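Local coordinates for PUA domain-containing protein (Thermoplasma acidophilum DSM 1728, PDB 1Q7H) that is of uncharacterised function but carries a PUA domain and, like its relatives, probably binds RNA, perhaps in translation initiation, at residues A[69-77]-A[92-101]. Residues are numbered along the deposited sequence; the frame is centred on the assembly and turned at random.
Sequences SRNIVTVDE and PGIVSMDDSI
In the mixed sheet of the PUA domain, strand 72-75 pairs antiparallel with strand 94-97, an outermost strand, and a classic beta bulge interrupts the pairing where Val95 and Ser96 both face Thr74. Thr74 N gives a nearly straight hydrogen bond to Ser96 O (2.8 Å, 170° at the hydrogen), while Thr74 O takes a short bond from Val95 N (2.7 Å) and a weak one from Ser96 N. Beyond the bulge, Asp76 N bonds to Gly93 O; the Asp76 carboxylate lies against Gly93, OD2 3.7 Å from its CA, and OD1 accepts from Ala79 N. On the face shared with Ile94 and Met97, branched Val73 fills the angle between three neighbours. Its CG1, anti to the backbone N (chi1 180°), meets Ile94 CD1, which leaves CG2 to touch both Met97 CB and Ile101 CD1 (3.7 Å to the latter). Leu89 and helix 126-132 join this apolar layer. Thr74 and Ser96 sit on the other face, where one water bridges their hydroxyls. At the far end, Asp98 N bonds to Ile72 O, and the Asp98 carboxylate ties two loops together. Its OD2 receives Asn71 N at 3.1 Å, from 36° above the carboxylate plane, and its OD1 accepts from Ser100 N, closing an Asx turn, and from Ser100 OG. A leucine in place of Asp98 would probably leave Asn71 N, Ser100 N and Ser100 OG without this acceptor and free the turn to shift. Both Ser100 donors reach Asp98 OD1 from the same face of the carboxylate, OG at 2.6 Å.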
loop_
_atom_site.group_PDB
_atom_site.type_symbol
_atom_site.label_atom_id
_atom_site.label_comp_id
_atom_site.label_asym_id
_atom_site.label_seq_id
_atom_site.Cartn_x
_atom_site.Cartn_y
_atom_site.Cartn_z
ATOM N N SER A 69 10.537 0.666 2.619
ATOM C CA SER A 69 11.541 1.428 3.354
ATOM C C SER A 69 11.349 2.929 3.193
ATOM O O SER A 69 12.109 3.714 3.744
ATOM C CB SER A 69 12.949 1.045 2.900
ATOM O OG SER A 69 13.125 1.312 1.521
ATOM N N ARG A 70 10.344 3.330 2.426
ATOM C CA ARG A 70 10.075 4.750 2.242
ATOM C C ARG A 70 8.584 4.991 2.126
ATOM O O ARG A 70 7.808 4.052 1.954
ATOM C CB ARG A 70 10.795 5.289 0.990
ATOM C CG ARG A 70 10.526 4.502 -0.297
ATOM C CD ARG A 70 11.464 4.937 -1.433
ATOM N NE ARG A 70 11.124 6.253 -1.972
ATOM C CZ ARG A 70 10.313 6.470 -3.010
ATOM N NH1 ARG A 70 9.743 5.456 -3.649
ATOM N NH2 ARG A 70 10.068 7.711 -3.409
ATOM N N ASN A 71 8.203 6.258 2.254
ATOM C CA ASN A 71 6.823 6.706 2.144
ATOM C C ASN A 71 5.908 6.132 3.198
ATOM O O ASN A 71 4.734 5.904 2.943
ATOM C CB ASN A 71 6.284 6.389 0.751
ATOM C CG ASN A 71 7.016 7.157 -0.338
ATOM O OD1 ASN A 71 8.057 7.760 -0.084
ATOM N ND2 ASN A 71 6.479 7.133 -1.550
ATOM N N ILE A 72 6.449 5.917 4.387
ATOM C CA ILE A 72 5.669 5.372 5.483
ATOM C C ILE A 72 5.010 6.479 6.305
ATOM O O ILE A 72 5.603 7.527 6.550
ATOM C CB ILE A 72 6.552 4.523 6.409
ATOM C CG1 ILE A 72 7.062 3.294 5.665
ATOM C CG2 ILE A 72 5.768 4.083 7.622
ATOM C CD1 ILE A 72 8.195 2.593 6.403
ATOM N N VAL A 73 3.776 6.230 6.721
ATOM C CA VAL A 73 3.014 7.175 7.524
ATOM C C VAL A 73 2.428 6.415 8.697
ATOM O O VAL A 73 1.746 5.409 8.514
ATOM C CB VAL A 73 1.857 7.792 6.712
ATOM C CG1 VAL A 73 1.083 8.767 7.566
ATOM C CG2 VAL A 73 2.409 8.483 5.474
ATOM N N THR A 74 2.710 6.888 9.904
ATOM C CA THR A 74 2.212 6.244 11.109
ATOM C C THR A 74 1.052 7.032 11.696
ATOM O O THR A 74 1.155 8.242 11.901
ATOM C CB THR A 74 3.327 6.123 12.146
ATOM O OG1 THR A 74 4.414 5.412 11.559
ATOM C CG2 THR A 74 2.838 5.370 13.398
ATOM N N VAL A 75 -0.051 6.340 11.964
ATOM C CA VAL A 75 -1.236 6.981 12.517
ATOM C C VAL A 75 -1.506 6.522 13.946
ATOM O O VAL A 75 -0.998 5.483 14.376
ATOM C CB VAL A 75 -2.463 6.708 11.621
ATOM C CG1 VAL A 75 -2.159 7.171 10.184
ATOM C CG2 VAL A 75 -2.815 5.231 11.639
ATOM N N ASP A 76 -2.297 7.296 14.689
ATOM C CA ASP A 76 -2.569 6.939 16.069
ATOM C C ASP A 76 -3.713 5.952 16.217
ATOM O O ASP A 76 -4.358 5.578 15.250
ATOM C CB ASP A 76 -2.813 8.195 16.941
ATOM C CG ASP A 76 -4.043 9.003 16.516
ATOM O OD1 ASP A 76 -5.008 8.430 15.983
ATOM O OD2 ASP A 76 -4.048 10.233 16.739
ATOM N N GLU A 77 -3.944 5.531 17.450
ATOM C CA GLU A 77 -4.973 4.564 17.767
ATOM C C GLU A 77 -6.351 4.972 17.269
ATOM O O GLU A 77 -7.090 4.148 16.741
ATOM C CB GLU A 77 -5.018 4.348 19.280
ATOM C CG GLU A 77 -5.770 3.101 19.691
ATOM C CD GLU A 77 -5.866 2.946 21.198
ATOM O OE1 GLU A 77 -6.242 1.842 21.652
ATOM O OE2 GLU A 77 -5.574 3.926 21.924
ATOM N N PRO A 92 -4.482 15.385 11.730
ATOM C CA PRO A 92 -4.500 15.263 13.192
ATOM C C PRO A 92 -4.216 13.853 13.695
ATOM O O PRO A 92 -3.782 13.664 14.835
ATOM C CB PRO A 92 -5.912 15.706 13.562
ATOM C CG PRO A 92 -6.284 16.625 12.462
ATOM C CD PRO A 92 -5.767 15.915 11.244
ATOM N N GLY A 93 -4.472 12.856 12.861
ATOM C CA GLY A 93 -4.238 11.485 13.287
ATOM C C GLY A 93 -2.879 10.936 12.903
ATOM O O GLY A 93 -2.594 9.757 13.128
ATOM N N ILE A 94 -2.030 11.775 12.322
ATOM C CA ILE A 94 -0.703 11.327 11.922
ATOM C C ILE A 94 0.334 11.557 13.018
ATOM O O ILE A 94 0.498 12.668 13.516
ATOM C CB ILE A 94 -0.254 12.023 10.617
ATOM C CG1 ILE A 94 -1.097 11.497 9.448
ATOM C CG2 ILE A 94 1.236 11.777 10.367
ATOM C CD1 ILE A 94 -0.776 12.138 8.113
ATOM N N VAL A 95 1.025 10.487 13.392
ATOM C CA VAL A 95 2.052 10.544 14.421
ATOM C C VAL A 95 3.414 10.910 13.817
ATOM O O VAL A 95 4.148 11.737 14.359
ATOM C CB VAL A 95 2.156 9.183 15.139
ATOM C CG1 VAL A 95 3.220 9.236 16.217
ATOM C CG2 VAL A 95 0.817 8.819 15.736
ATOM N N SER A 96 3.747 10.298 12.686
ATOM C CA SER A 96 5.015 10.577 12.025
ATOM C C SER A 96 4.941 10.111 10.587
ATOM O O SER A 96 4.054 9.354 10.224
ATOM C CB SER A 96 6.159 9.850 12.741
ATOM O OG SER A 96 5.965 8.445 12.675
HETATM N N MSE A 97 5.871 10.563 9.762
HETATM C CA MSE A 97 5.874 10.155 8.374
HETATM C C MSE A 97 7.211 10.485 7.735
HETATM O O MSE A 97 7.990 11.279 8.271
HETATM C CB MSE A 97 4.731 10.851 7.619
HETATM C CG MSE A 97 4.929 12.350 7.418
HETATM SE SE MSE A 97 3.325 13.356 6.893
HETATM C CE MSE A 97 3.026 12.674 5.103
ATOM N N ASP A 98 7.479 9.843 6.601
ATOM C CA ASP A 98 8.700 10.065 5.836
ATOM C C ASP A 98 8.693 11.551 5.442
ATOM O O ASP A 98 7.747 12.013 4.816
ATOM C CB ASP A 98 8.661 9.185 4.586
ATOM C CG ASP A 98 9.968 9.179 3.825
ATOM O OD1 ASP A 98 10.584 10.257 3.648
ATOM O OD2 ASP A 98 10.371 8.088 3.385
ATOM N N ASP A 99 9.725 12.310 5.799
ATOM C CA ASP A 99 9.698 13.727 5.447
ATOM C C ASP A 99 9.937 14.013 3.978
ATOM O O ASP A 99 9.929 15.165 3.565
ATOM C CB ASP A 99 10.665 14.558 6.310
ATOM C CG ASP A 99 12.104 14.086 6.220
ATOM O OD1 ASP A 99 12.551 13.705 5.119
ATOM O OD2 ASP A 99 12.799 14.118 7.261
ATOM N N SER A 100 10.117 12.973 3.174
ATOM C CA SER A 100 10.335 13.196 1.760
ATOM C C SER A 100 9.034 13.037 0.974
ATOM O O SER A 100 9.015 13.217 -0.233
ATOM C CB SER A 100 11.408 12.246 1.225
ATOM O OG SER A 100 10.928 10.924 1.132
ATOM N N ILE A 101 7.943 12.725 1.670
ATOM C CA ILE A 101 6.649 12.555 1.015
ATOM C C ILE A 101 6.104 13.860 0.431
ATOM O O ILE A 101 6.094 14.907 1.081
ATOM C CB ILE A 101 5.594 11.939 1.991
ATOM C CG1 ILE A 101 5.894 10.457 2.227
ATOM C CG2 ILE A 101 4.201 12.060 1.412
ATOM C CD1 ILE A 101 5.188 9.871 3.453
HETATM O O HOH W 1 9.593 9.835 -1.217
HETATM O O HOH W 2 11.983 8.601 -0.509
HETATM O O HOH W 3 9.613 5.955 5.368
HETATM O O HOH W 4 6.427 7.097 10.135
HETATM O O HOH W 5 -1.629 12.180 16.571
#